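Local coordinates for protein D-ribulose-5-phosphate 3-epimerase, putative (Plasmodium falciparum, PDB 1TQX) that probably catalyses the interconversion of D-ribulose 5-phosphate and D-xylulose 5-phosphate, using one divalent metal ion, here zinc, in a TIM barrel, at residues F91-L96 with E101-L106; Q105-I110 with T136-T141; V142-V147 with S165-K170; N196-G201 with V219-Y224. All coordinates share one frame; numbering follows the deposited sequence.

Contact 1. Residues F91-L96 with E101-L106; sequences FHFEAL and ERCIQL
The phenyl ring of Phe91 takes Leu106 over one face and the sulfur of Cys103 at its edge, packing the end of strand 88-92 against helix 100-111 inside one beta-alpha-beta unit of the TIM barrel. Methyl CD1 of Leu106 sits almost over the ring centre, a CH-pi contact with 3.5 Å from CD1 to the Phe91 centroid, 11° off the normal. Cys103 SG lies near the plane of that ring, 3.9 Å from Phe91 CE1, and also reaches the second aromatic, with SG 3.7 Å from Phe93 CD1. One thiol therefore serves two rings, approaching Phe93 obliquely. With its CG held between backbone N and carbonyl carbon (chi1 65°), Phe91 is turned to the helix, whereas His92, next along the strand, points away and hydrogen-bonds His70, one of the zinc ligands.

Leu96 closes the contact from the loop. Its CD2 rests 3.5 Å from Arg102 O, and its CG lies over one face of the Arg102 guanidinium, off-centre. At the edge of that guanidinium a water accepts from Arg102 NH1 at 2.9 Å and donates to Ala95 O, also at 2.9 Å.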
loop_
_atom_site.group_PDB
_atom_site.type_symbol
_atom_site.label_atom_id
_atom_site.label_comp_id
_atom_site.label_asym_id
_atom_site.label_seq_id
_atom_site.Cartn_x
_atom_site.Cartn_y
_atom_site.Cartn_z
ATOM N N PHE A 91 4.681 0.153 7.406
ATOM C CA PHE A 91 5.976 -0.488 7.607
ATOM C C PHE A 91 5.806 -2.000 7.582
ATOM O O PHE A 91 4.683 -2.504 7.672
ATOM C CB PHE A 91 6.611 -0.030 8.936
ATOM C CG PHE A 91 5.845 -0.441 10.163
ATOM C CD1 PHE A 91 6.083 -1.672 10.772
ATOM C CD2 PHE A 91 4.902 0.415 10.728
ATOM C CE1 PHE A 91 5.393 -2.045 11.931
ATOM C CE2 PHE A 91 4.208 0.047 11.888
ATOM C CZ PHE A 91 4.456 -1.184 12.486
ATOM N N HIS A 92 6.915 -2.723 7.440
ATOM C CA HIS A 92 6.860 -4.177 7.392
ATOM C C HIS A 92 7.005 -4.863 8.739
ATOM O O HIS A 92 7.874 -4.524 9.536
ATOM C CB HIS A 92 7.915 -4.714 6.419
ATOM C CG HIS A 92 7.419 -4.836 5.012
ATOM N ND1 HIS A 92 6.770 -5.963 4.550
ATOM C CD2 HIS A 92 7.380 -3.939 3.999
ATOM C CE1 HIS A 92 6.347 -5.751 3.317
ATOM N NE2 HIS A 92 6.702 -4.528 2.960
ATOM N N PHE A 93 6.127 -5.834 8.974
ATOM C CA PHE A 93 6.127 -6.631 10.194
ATOM C C PHE A 93 7.520 -7.248 10.315
ATOM O O PHE A 93 8.092 -7.314 11.405
ATOM C CB PHE A 93 5.044 -7.719 10.064
ATOM C CG PHE A 93 4.888 -8.617 11.273
ATOM C CD1 PHE A 93 4.598 -8.095 12.530
ATOM C CD2 PHE A 93 4.947 -10.002 11.125
ATOM C CE1 PHE A 93 4.364 -8.942 13.621
ATOM C CE2 PHE A 93 4.713 -10.853 12.210
ATOM C CZ PHE A 93 4.420 -10.319 13.456
ATOM N N GLU A 94 8.071 -7.672 9.178
ATOM C CA GLU A 94 9.390 -8.299 9.150
ATOM C C GLU A 94 10.539 -7.344 9.450
ATOM O O GLU A 94 11.590 -7.767 9.929
ATOM C CB GLU A 94 9.640 -8.972 7.792
ATOM C CG GLU A 94 8.580 -9.997 7.388
ATOM C CD GLU A 94 7.392 -9.360 6.695
ATOM O OE1 GLU A 94 7.369 -8.118 6.584
ATOM O OE2 GLU A 94 6.481 -10.095 6.257
ATOM N N ALA A 95 10.348 -6.059 9.162
ATOM C CA ALA A 95 11.397 -5.075 9.410
ATOM C C ALA A 95 11.669 -4.935 10.909
ATOM O O ALA A 95 12.762 -4.532 11.313
ATOM C CB ALA A 95 11.001 -3.723 8.815
ATOM N N LEU A 96 10.669 -5.256 11.724
ATOM C CA LEU A 96 10.801 -5.187 13.175
ATOM C C LEU A 96 10.911 -6.587 13.773
ATOM O O LEU A 96 10.456 -6.836 14.890
ATOM C CB LEU A 96 9.607 -4.450 13.793
ATOM C CG LEU A 96 9.728 -2.925 13.858
ATOM C CD1 LEU A 96 10.028 -2.382 12.476
ATOM C CD2 LEU A 96 8.443 -2.313 14.413
ATOM N N GLU A 101 5.323 -6.297 20.268
ATOM C CA GLU A 101 5.567 -5.127 21.100
ATOM C C GLU A 101 6.239 -3.986 20.344
ATOM O O GLU A 101 5.840 -2.828 20.481
ATOM C CB GLU A 101 6.401 -5.515 22.323
ATOM C CG GLU A 101 5.686 -6.490 23.244
ATOM C CD GLU A 101 4.398 -5.920 23.815
ATOM O OE1 GLU A 101 3.629 -6.687 24.430
ATOM O OE2 GLU A 101 4.155 -4.703 23.659
ATOM N N ARG A 102 7.252 -4.303 19.545
ATOM C CA ARG A 102 7.941 -3.268 18.782
ATOM C C ARG A 102 7.016 -2.650 17.745
ATOM O O ARG A 102 7.054 -1.443 17.509
ATOM C CB ARG A 102 9.181 -3.836 18.091
ATOM C CG ARG A 102 10.349 -4.116 19.028
ATOM C CD ARG A 102 11.581 -4.519 18.242
ATOM N NE ARG A 102 12.015 -3.464 17.329
ATOM C CZ ARG A 102 12.858 -3.651 16.319
ATOM N NH1 ARG A 102 13.363 -4.856 16.088
ATOM N NH2 ARG A 102 13.196 -2.635 15.536
ATOM N N CYS A 103 6.185 -3.481 17.122
ATOM C CA CYS A 103 5.247 -2.997 16.115
ATOM C C CYS A 103 4.185 -2.106 16.758
ATOM O O CYS A 103 3.803 -1.074 16.198
ATOM C CB CYS A 103 4.587 -4.173 15.389
ATOM S SG CYS A 103 5.732 -5.091 14.299
ATOM N N ILE A 104 3.707 -2.502 17.931
ATOM C CA ILE A 104 2.706 -1.708 18.630
ATOM C C ILE A 104 3.266 -0.320 18.962
ATOM O O ILE A 104 2.577 0.687 18.807
ATOM C CB ILE A 104 2.252 -2.403 19.931
ATOM C CG1 ILE A 104 1.439 -3.658 19.593
ATOM C CG2 ILE A 104 1.413 -1.448 20.774
ATOM C CD1 ILE A 104 1.056 -4.491 20.800
ATOM N N GLN A 105 4.521 -0.264 19.400
ATOM C CA GLN A 105 5.148 1.012 19.744
ATOM C C GLN A 105 5.308 1.939 18.534
ATOM O O GLN A 105 5.069 3.143 18.637
ATOM C CB GLN A 105 6.514 0.770 20.401
ATOM C CG GLN A 105 7.251 2.041 20.823
ATOM C CD GLN A 105 6.447 2.901 21.793
ATOM O OE1 GLN A 105 5.868 2.396 22.757
ATOM N NE2 GLN A 105 6.420 4.209 21.545
ATOM N N LEU A 106 5.718 1.387 17.395
ATOM C CA LEU A 106 5.892 2.193 16.187
ATOM C C LEU A 106 4.530 2.717 15.730
ATOM O O LEU A 106 4.390 3.880 15.342
ATOM C CB LEU A 106 6.519 1.357 15.064
ATOM C CG LEU A 106 7.465 2.042 14.072
ATOM C CD1 LEU A 106 7.622 1.164 12.835
ATOM C CD2 LEU A 106 6.947 3.410 13.686
HETATM O O HOH W 1 14.615 -4.807 13.520
#

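Contact 2. Residues Q105-I110 with T136-T141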
loop_
_atom_site.group_PDB
_atom_site.type_symbol
_atom_site.label_atom_id
_atom_site.label_comp_id
_atom_site.label_asym_id
_atom_site.label_seq_id
_atom_site.Cartn_x
_atom_site.Cartn_y
_atom_site.Cartn_z
ATOM N N GLN A 105 4.521 -0.264 19.400
ATOM C CA GLN A 105 5.148 1.012 19.744
ATOM C C GLN A 105 5.308 1.939 18.534
ATOM O O GLN A 105 5.069 3.143 18.637
ATOM C CB GLN A 105 6.514 0.770 20.401
ATOM C CG GLN A 105 7.251 2.041 20.823
ATOM C CD GLN A 105 6.447 2.901 21.793
ATOM O OE1 GLN A 105 5.868 2.396 22.757
ATOM N NE2 GLN A 105 6.420 4.209 21.545
ATOM N N LEU A 106 5.718 1.387 17.395
ATOM C CA LEU A 106 5.892 2.193 16.187
ATOM C C LEU A 106 4.530 2.717 15.730
ATOM O O LEU A 106 4.390 3.880 15.342
ATOM C CB LEU A 106 6.519 1.357 15.064
ATOM C CG LEU A 106 7.465 2.042 14.072
ATOM C CD1 LEU A 106 7.622 1.164 12.835
ATOM C CD2 LEU A 106 6.947 3.410 13.686
ATOM N N ALA A 107 3.526 1.846 15.772
ATOM C CA ALA A 107 2.176 2.225 15.369
ATOM C C ALA A 107 1.681 3.383 16.237
ATOM O O ALA A 107 1.070 4.325 15.735
ATOM C CB ALA A 107 1.236 1.030 15.492
ATOM N N LYS A 108 1.944 3.308 17.540
ATOM C CA LYS A 108 1.537 4.372 18.458
ATOM C C LYS A 108 2.168 5.692 18.032
ATOM O O LYS A 108 1.501 6.726 17.988
ATOM C CB LYS A 108 1.970 4.047 19.894
ATOM C CG LYS A 108 1.143 2.968 20.580
ATOM C CD LYS A 108 1.592 2.781 22.028
ATOM C CE LYS A 108 0.725 1.769 22.758
ATOM N NZ LYS A 108 1.199 1.547 24.156
ATOM N N GLU A 109 3.457 5.651 17.708
ATOM C CA GLU A 109 4.177 6.846 17.288
ATOM C C GLU A 109 3.620 7.410 15.990
ATOM O O GLU A 109 3.438 8.623 15.858
ATOM C CB GLU A 109 5.665 6.532 17.126
ATOM C CG GLU A 109 6.328 6.097 18.425
ATOM C CD GLU A 109 7.798 5.769 18.261
ATOM O OE1 GLU A 109 8.431 5.366 19.258
ATOM O OE2 GLU A 109 8.322 5.909 17.140
ATOM N N ILE A 110 3.352 6.532 15.028
ATOM C CA ILE A 110 2.808 6.980 13.754
ATOM C C ILE A 110 1.446 7.642 13.975
ATOM O O ILE A 110 1.182 8.722 13.439
ATOM C CB ILE A 110 2.698 5.798 12.756
ATOM C CG1 ILE A 110 4.108 5.367 12.330
ATOM C CG2 ILE A 110 1.871 6.205 11.538
ATOM C CD1 ILE A 110 4.148 4.172 11.394
ATOM N N THR A 136 -5.278 -4.178 18.818
ATOM C CA THR A 136 -5.109 -2.910 19.531
ATOM C C THR A 136 -5.847 -1.769 18.843
ATOM O O THR A 136 -6.007 -0.686 19.418
ATOM C CB THR A 136 -3.628 -2.510 19.623
ATOM O OG1 THR A 136 -3.161 -2.128 18.324
ATOM C CG2 THR A 136 -2.791 -3.668 20.132
ATOM N N ASN A 137 -6.285 -2.010 17.609
ATOM C CA ASN A 137 -7.007 -1.010 16.823
ATOM C C ASN A 137 -6.132 0.150 16.343
ATOM O O ASN A 137 -6.642 1.145 15.831
ATOM C CB ASN A 137 -8.188 -0.451 17.622
ATOM C CG ASN A 137 -9.229 -1.502 17.928
ATOM O OD1 ASN A 137 -9.766 -2.136 17.021
ATOM N ND2 ASN A 137 -9.523 -1.692 19.211
ATOM N N LEU A 138 -4.820 0.018 16.507
ATOM C CA LEU A 138 -3.888 1.061 16.089
ATOM C C LEU A 138 -3.603 1.038 14.588
ATOM O O LEU A 138 -3.128 2.028 14.025
ATOM C CB LEU A 138 -2.565 0.904 16.841
ATOM C CG LEU A 138 -2.573 1.212 18.337
ATOM C CD1 LEU A 138 -1.315 0.667 18.984
ATOM C CD2 LEU A 138 -2.690 2.716 18.537
ATOM N N ILE A 139 -3.891 -0.091 13.948
ATOM C CA ILE A 139 -3.633 -0.260 12.520
ATOM C C ILE A 139 -4.827 0.084 11.638
ATOM O O ILE A 139 -5.899 -0.498 11.772
ATOM C CB ILE A 139 -3.200 -1.714 12.208
ATOM C CG1 ILE A 139 -2.013 -2.115 13.094
ATOM C CG2 ILE A 139 -2.834 -1.849 10.735
ATOM C CD1 ILE A 139 -0.791 -1.230 12.948
ATOM N N ASN A 140 -4.627 1.030 10.727
ATOM C CA ASN A 140 -5.677 1.447 9.806
ATOM C C ASN A 140 -5.747 0.533 8.583
ATOM O O ASN A 140 -6.824 0.308 8.026
ATOM C CB ASN A 140 -5.414 2.873 9.314
ATOM C CG ASN A 140 -5.494 3.903 10.425
ATOM O OD1 ASN A 140 -6.581 4.332 10.813
ATOM N ND2 ASN A 140 -4.340 4.298 10.945
ATOM N N THR A 141 -4.596 0.010 8.172
ATOM C CA THR A 141 -4.520 -0.824 6.977
ATOM C C THR A 141 -3.496 -1.950 7.080
ATOM O O THR A 141 -2.420 -1.772 7.656
ATOM C CB THR A 141 -4.082 0.018 5.750
ATOM O OG1 THR A 141 -4.912 1.179 5.625
ATOM C CG2 THR A 141 -4.162 -0.819 4.468
#
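Leu138 carries its CG anti to its own carbonyl carbon (chi1 -69°), and Lys108 does the same (chi1 -74°), which brings the two chains across one another so that Leu138 CD1 lies 3.7 Å from Lys108 CG. Only the root of the lysine is used; beyond CG the chain runs extended, carrying its ammonium end onward from an exposed position on the helix. Ile139 is folded back at its second torsion (chi2 -58°), which brings its CD1 round to Ala107 although its CB does not face the helix.

Ala107 is where the two backbones come nearest, its CA 6.2 Å from that of Leu138. Its single methyl receives two neighbours: Ala107 CB is 4.0 Å from Leu138 CB and equally 4.0 Å from Ile139 CD1. The contact is thus purely apolar, a small residue letting the loop lie close to the helix. The loop has its own bracing, an ST turn in which Thr136 OG1 accepts from Leu138 N at 3.3 Å, just where Asn137 leaves the helix with positive phi.

The packing joins helix 100-111 to the loop between helix 131-134 and strand 141-145, on the outside of the barrel. Cys117 of strand 116-121 lies beneath, touching both Ala107 and Ile139, while Arg111 hydrogen-bonds Leu138 O.

Contact 3. Residues V142-V147 with S165-K170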
loop_
_atom_site.group_PDB
_atom_site.type_symbol
_atom_site.label_atom_id
_atom_site.label_comp_id
_atom_site.label_asym_id
_atom_site.label_seq_id
_atom_site.Cartn_x
_atom_site.Cartn_y
_atom_site.Cartn_z
ATOM N N VAL A 142 -3.835 -3.104 6.516
ATOM C CA VAL A 142 -2.913 -4.227 6.457
ATOM C C VAL A 142 -2.656 -4.408 4.964
ATOM O O VAL A 142 -3.594 -4.569 4.185
ATOM C CB VAL A 142 -3.503 -5.536 7.019
ATOM C CG1 VAL A 142 -2.550 -6.692 6.725
ATOM C CG2 VAL A 142 -3.696 -5.416 8.522
ATOM N N LEU A 143 -1.389 -4.344 4.570
ATOM C CA LEU A 143 -1.018 -4.493 3.168
ATOM C C LEU A 143 -0.536 -5.923 2.935
ATOM O O LEU A 143 0.562 -6.293 3.351
ATOM C CB LEU A 143 0.097 -3.489 2.821
ATOM C CG LEU A 143 0.491 -3.233 1.358
ATOM C CD1 LEU A 143 1.530 -2.109 1.323
ATOM C CD2 LEU A 143 1.055 -4.485 0.720
ATOM N N VAL A 144 -1.376 -6.723 2.283
ATOM C CA VAL A 144 -1.056 -8.109 1.975
ATOM C C VAL A 144 -0.311 -8.144 0.641
ATOM O O VAL A 144 -0.905 -7.897 -0.408
ATOM C CB VAL A 144 -2.349 -8.972 1.856
ATOM C CG1 VAL A 144 -2.001 -10.388 1.408
ATOM C CG2 VAL A 144 -3.085 -9.004 3.191
ATOM N N MET A 145 0.990 -8.421 0.681
ATOM C CA MET A 145 1.769 -8.497 -0.552
ATOM C C MET A 145 1.284 -9.713 -1.331
ATOM O O MET A 145 1.194 -10.811 -0.775
ATOM C CB MET A 145 3.264 -8.668 -0.261
ATOM C CG MET A 145 3.965 -7.449 0.325
ATOM S SD MET A 145 3.843 -5.973 -0.719
ATOM C CE MET A 145 4.629 -6.513 -2.223
ATOM N N THR A 146 0.965 -9.518 -2.606
ATOM C CA THR A 146 0.519 -10.628 -3.440
ATOM C C THR A 146 1.641 -11.023 -4.396
ATOM O O THR A 146 1.434 -11.765 -5.361
ATOM C CB THR A 146 -0.766 -10.277 -4.219
ATOM O OG1 THR A 146 -0.640 -8.979 -4.812
ATOM C CG2 THR A 146 -1.969 -10.290 -3.276
ATOM N N VAL A 147 2.836 -10.518 -4.102
ATOM C CA VAL A 147 4.034 -10.812 -4.869
ATOM C C VAL A 147 5.243 -10.586 -3.957
ATOM O O VAL A 147 5.123 -9.926 -2.925
ATOM C CB VAL A 147 4.150 -9.896 -6.111
ATOM C CG1 VAL A 147 4.677 -8.512 -5.716
ATOM C CG2 VAL A 147 5.050 -10.536 -7.124
ATOM N N SER A 165 -9.148 -13.190 3.124
ATOM C CA SER A 165 -10.407 -13.658 3.708
ATOM C C SER A 165 -10.325 -13.715 5.232
ATOM O O SER A 165 -11.269 -13.331 5.923
ATOM C CB SER A 165 -10.781 -15.039 3.162
ATOM O OG SER A 165 -11.149 -14.958 1.799
ATOM N N PHE A 166 -9.196 -14.190 5.752
ATOM C CA PHE A 166 -8.995 -14.268 7.198
ATOM C C PHE A 166 -9.186 -12.900 7.852
ATOM O O PHE A 166 -9.922 -12.764 8.828
ATOM C CB PHE A 166 -7.582 -14.768 7.514
ATOM C CG PHE A 166 -7.232 -14.707 8.976
ATOM C CD1 PHE A 166 -7.636 -15.718 9.847
ATOM C CD2 PHE A 166 -6.518 -13.627 9.491
ATOM C CE1 PHE A 166 -7.336 -15.653 11.211
ATOM C CE2 PHE A 166 -6.214 -13.553 10.854
ATOM C CZ PHE A 166 -6.623 -14.567 11.712
ATOM N N LEU A 167 -8.511 -11.888 7.309
ATOM C CA LEU A 167 -8.584 -10.533 7.844
ATOM C C LEU A 167 -9.973 -9.906 7.764
ATOM O O LEU A 167 -10.449 -9.329 8.741
ATOM C CB LEU A 167 -7.566 -9.632 7.130
ATOM C CG LEU A 167 -6.086 -9.949 7.368
ATOM C CD1 LEU A 167 -5.227 -9.222 6.348
ATOM C CD2 LEU A 167 -5.697 -9.541 8.780
ATOM N N ARG A 168 -10.627 -10.011 6.611
ATOM C CA ARG A 168 -11.958 -9.425 6.465
ATOM C C ARG A 168 -12.973 -10.062 7.407
ATOM O O ARG A 168 -13.833 -9.379 7.959
ATOM C CB ARG A 168 -12.459 -9.557 5.022
ATOM C CG ARG A 168 -13.864 -8.995 4.804
ATOM C CD ARG A 168 -13.939 -7.529 5.223
ATOM N NE ARG A 168 -13.081 -6.675 4.403
ATOM C CZ ARG A 168 -12.314 -5.702 4.889
ATOM N NH1 ARG A 168 -12.294 -5.463 6.192
ATOM N NH2 ARG A 168 -11.573 -4.963 4.072
ATOM N N LYS A 169 -12.870 -11.371 7.590
ATOM C CA LYS A 169 -13.798 -12.084 8.461
ATOM C C LYS A 169 -13.633 -11.696 9.929
ATOM O O LYS A 169 -14.618 -11.555 10.656
ATOM C CB LYS A 169 -13.608 -13.596 8.304
ATOM C CG LYS A 169 -14.631 -14.435 9.060
ATOM C CD LYS A 169 -14.465 -15.919 8.750
ATOM C CE LYS A 169 -15.540 -16.764 9.426
ATOM N NZ LYS A 169 -15.516 -16.635 10.909
ATOM N N LYS A 170 -12.385 -11.510 10.353
ATOM C CA LYS A 170 -12.086 -11.162 11.737
ATOM C C LYS A 170 -12.203 -9.670 12.042
ATOM O O LYS A 170 -12.577 -9.288 13.150
ATOM C CB LYS A 170 -10.679 -11.657 12.095
ATOM C CG LYS A 170 -10.316 -11.562 13.574
ATOM C CD LYS A 170 -8.976 -12.245 13.839
ATOM C CE LYS A 170 -8.565 -12.144 15.303
ATOM N NZ LYS A 170 -9.508 -12.860 16.206
#
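Strand 141-145 runs past helix 161-170 with Val142 and Leu167 as the closest backbone pair, their CA atoms 8.6 Å apart, a separation that side chains alone bridge. Three of them do the work. Leu167 points from the helix to the strand, and its CD1 methyl reaches both valines that face outward: it lies 3.7 Å from Val142 CG1 and 3.8 Å from Val144 CG2. One leucine methyl thus spans two successive outward positions of the strand, the intervening Leu143 being turned to the other side of the sheet.

The two valines offer different branches although their first torsions are nearly equal. In Val142 the methyl that touches is CG1, set opposite the backbone N (chi1 172°); in Val144 it is CG2, the branch lying beside N. The leucine side chain crosses that of Val142 at a slant and runs past that of Val144 in the reverse sense. All three residues are buried, and the contact between these segments is entirely apolar.

This is the strand-to-helix packing of a beta-alpha-beta unit, strand 141-145, helix 161-170 and strand 175-179, the strands in the barrel wall and the helix in the outer layer of the TIM barrel. On the inner side, Leu143 and Met145 touch His70, one of the zinc ligands, so alternate residues of the strand serve the helical shell and the metal site. Leu134 of helix 131-134 packs on both Val142 and Leu167, and Ile176 of strand 175-179 also meets Leu167, so Leu167 is packed between its own strand, the next strand and helix 131-134.

Contact 4. Residues N196-G201 with V219-Y224; sequences NIIVAG and VSVQKY. With SO4 (sulfate ion), chain C.
Asn196 uses both ends of its side-chain amide: OD1 accepts from the backbone N of Ile176, and ND2 donates to Asn175 OD1 and to Lys5 O. These bonds tie the start of strand 197-200 to the elements beside it while the backbone of Asn196 faces helix 210-223. There Val221 CG1 packs 3.7 Å from Asn196 CA, which fits the close approach of the two backbones, 6.1 Å between the CA atoms of Asn196 and Val221.

The other methyl of the same valine takes Ile198. Val221 CG2 meets Ile198 CG1 at 3.8 Å, the two side chains reaching toward each other tip to tip. Ile198 presents that branch because CG1 stands opposite its carbonyl carbon (chi1 -51°); Ile197 points the other way. Both methyls of Val221 are thus engaged, one on backbone and one on side chain.

At the far end of the strand Gly201 N gives a weak hydrogen bond, 2.8 Å, to sulfate O1, bent to 128° at the hydrogen. Thr202 OG1 and Gly153 N also bind this ion. Gly201 stands at the N-cap position of the short helix 202-205, and this sulfate, held at predicted substrate-binding residues, is consistent with the phosphate-binding site of TIM-barrel enzymes acting on sugar phosphates.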
loop_
_atom_site.group_PDB
_atom_site.type_symbol
_atom_site.label_atom_id
_atom_site.label_comp_id
_atom_site.label_asym_id
_atom_site.label_seq_id
_atom_site.Cartn_x
_atom_site.Cartn_y
_atom_site.Cartn_z
ATOM N N ASN A 196 -10.258 -3.980 -0.106
ATOM C CA ASN A 196 -10.973 -2.758 -0.473
ATOM C C ASN A 196 -10.051 -1.654 -1.004
ATOM O O ASN A 196 -10.520 -0.634 -1.501
ATOM C CB ASN A 196 -11.812 -2.221 0.703
ATOM C CG ASN A 196 -10.966 -1.786 1.888
ATOM O OD1 ASN A 196 -10.329 -2.608 2.541
ATOM N ND2 ASN A 196 -10.973 -0.487 2.176
ATOM N N ILE A 197 -8.743 -1.861 -0.891
ATOM C CA ILE A 197 -7.775 -0.897 -1.397
ATOM C C ILE A 197 -6.898 -1.644 -2.392
ATOM O O ILE A 197 -6.298 -2.665 -2.062
ATOM C CB ILE A 197 -6.910 -0.304 -0.269
ATOM C CG1 ILE A 197 -7.817 0.330 0.795
ATOM C CG2 ILE A 197 -5.964 0.749 -0.847
ATOM C CD1 ILE A 197 -7.063 1.002 1.918
ATOM N N ILE A 198 -6.819 -1.122 -3.610
ATOM C CA ILE A 198 -6.062 -1.781 -4.665
ATOM C C ILE A 198 -4.840 -1.020 -5.144
ATOM O O ILE A 198 -4.961 0.086 -5.672
ATOM C CB ILE A 198 -6.970 -2.026 -5.888
ATOM C CG1 ILE A 198 -8.260 -2.728 -5.443
ATOM C CG2 ILE A 198 -6.211 -2.821 -6.954
ATOM C CD1 ILE A 198 -8.054 -4.079 -4.785
ATOM N N VAL A 199 -3.664 -1.611 -4.973
ATOM C CA VAL A 199 -2.441 -0.979 -5.452
ATOM C C VAL A 199 -2.125 -1.611 -6.803
ATOM O O VAL A 199 -1.960 -2.828 -6.903
ATOM C CB VAL A 199 -1.256 -1.225 -4.490
ATOM C CG1 VAL A 199 0.038 -0.713 -5.119
ATOM C CG2 VAL A 199 -1.513 -0.522 -3.166
ATOM N N ALA A 200 -2.040 -0.791 -7.842
ATOM C CA ALA A 200 -1.754 -1.303 -9.177
ATOM C C ALA A 200 -0.712 -0.432 -9.851
ATOM O O ALA A 200 -0.825 0.793 -9.856
ATOM C CB ALA A 200 -3.039 -1.328 -10.015
ATOM N N GLY A 201 0.303 -1.066 -10.424
ATOM C CA GLY A 201 1.344 -0.313 -11.094
ATOM C C GLY A 201 1.272 -0.458 -12.598
ATOM O O GLY A 201 0.703 0.385 -13.294
ATOM N N VAL A 219 -15.372 -0.123 -9.366
ATOM C CA VAL A 219 -16.720 -0.682 -9.372
ATOM C C VAL A 219 -16.710 -2.127 -8.887
ATOM O O VAL A 219 -17.568 -2.525 -8.106
ATOM C CB VAL A 219 -17.354 -0.622 -10.782
ATOM C CG1 VAL A 219 -18.734 -1.287 -10.769
ATOM C CG2 VAL A 219 -17.484 0.826 -11.229
ATOM N N SER A 220 -15.729 -2.906 -9.334
ATOM C CA SER A 220 -15.632 -4.304 -8.933
ATOM C C SER A 220 -15.427 -4.452 -7.429
ATOM O O SER A 220 -15.900 -5.419 -6.829
ATOM C CB SER A 220 -14.496 -5.004 -9.682
ATOM O OG SER A 220 -13.229 -4.548 -9.243
ATOM N N VAL A 221 -14.715 -3.510 -6.815
ATOM C CA VAL A 221 -14.501 -3.574 -5.375
ATOM C C VAL A 221 -15.797 -3.160 -4.671
ATOM O O VAL A 221 -16.241 -3.819 -3.730
ATOM C CB VAL A 221 -13.345 -2.636 -4.914
ATOM C CG1 VAL A 221 -13.296 -2.584 -3.394
ATOM C CG2 VAL A 221 -12.005 -3.146 -5.444
ATOM N N GLN A 222 -16.407 -2.077 -5.144
ATOM C CA GLN A 222 -17.646 -1.576 -4.555
ATOM C C GLN A 222 -18.755 -2.628 -4.526
ATOM O O GLN A 222 -19.555 -2.659 -3.588
ATOM C CB GLN A 222 -18.122 -0.328 -5.307
ATOM C CG GLN A 222 -17.128 0.822 -5.243
ATOM C CD GLN A 222 -17.530 2.017 -6.086
ATOM O OE1 GLN A 222 -17.828 1.881 -7.276
ATOM N NE2 GLN A 222 -17.523 3.202 -5.476
ATOM N N LYS A 223 -18.798 -3.492 -5.540
ATOM C CA LYS A 223 -19.814 -4.541 -5.598
ATOM C C LYS A 223 -19.781 -5.406 -4.343
ATOM O O LYS A 223 -20.823 -5.857 -3.869
ATOM C CB LYS A 223 -19.607 -5.430 -6.831
ATOM C CG LYS A 223 -19.755 -4.705 -8.160
ATOM C CD LYS A 223 -19.669 -5.673 -9.334
ATOM C CE LYS A 223 -19.752 -4.938 -10.669
ATOM N NZ LYS A 223 -20.994 -4.120 -10.800
ATOM N N TYR A 224 -18.585 -5.643 -3.809
ATOM C CA TYR A 224 -18.432 -6.456 -2.607
ATOM C C TYR A 224 -18.486 -5.627 -1.322
ATOM O O TYR A 224 -18.738 -6.226 -0.255
ATOM C CB TYR A 224 -17.121 -7.242 -2.659
ATOM C CG TYR A 224 -17.089 -8.318 -3.714
ATOM C CD1 TYR A 224 -16.481 -8.102 -4.948
ATOM C CD2 TYR A 224 -17.678 -9.556 -3.481
ATOM C CE1 TYR A 224 -16.458 -9.100 -5.925
ATOM C CE2 TYR A 224 -17.663 -10.558 -4.450
ATOM C CZ TYR A 224 -17.054 -10.325 -5.665
ATOM O OH TYR A 224 -17.043 -11.324 -6.611
HETATM S S SO4 C . 2.662 -4.273 -10.185
HETATM O O1 SO4 C . 1.806 -3.245 -9.562
HETATM O O2 SO4 C . 3.392 -5.007 -9.136
HETATM O O3 SO4 C . 1.822 -5.227 -10.918
HETATM O O4 SO4 C . 3.610 -3.629 -11.118
#

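Along the chain the contacts come in order round the TIM barrel. Contacts 1 and 2 share helix 100-111, with centres about 9 Å apart, and touch through Ile104 and Leu138; one packs the helix on its own strand, the other on the loop leading to strand 141-145. Contact 3 follows directly in sequence, its centre about 17 Å from both. The centre of contact 4 lies about 13 Å from that of contact 3 but about 27 Å from that of contact 1, across the chain's centre. Contacts 1, 3 and 4 all press helices onto one parallel sheet, building the helical shell, while the zinc ligands sit on strands 34-40, 66-72 and 175-179 and sulfate binds at the end of strand 197-200.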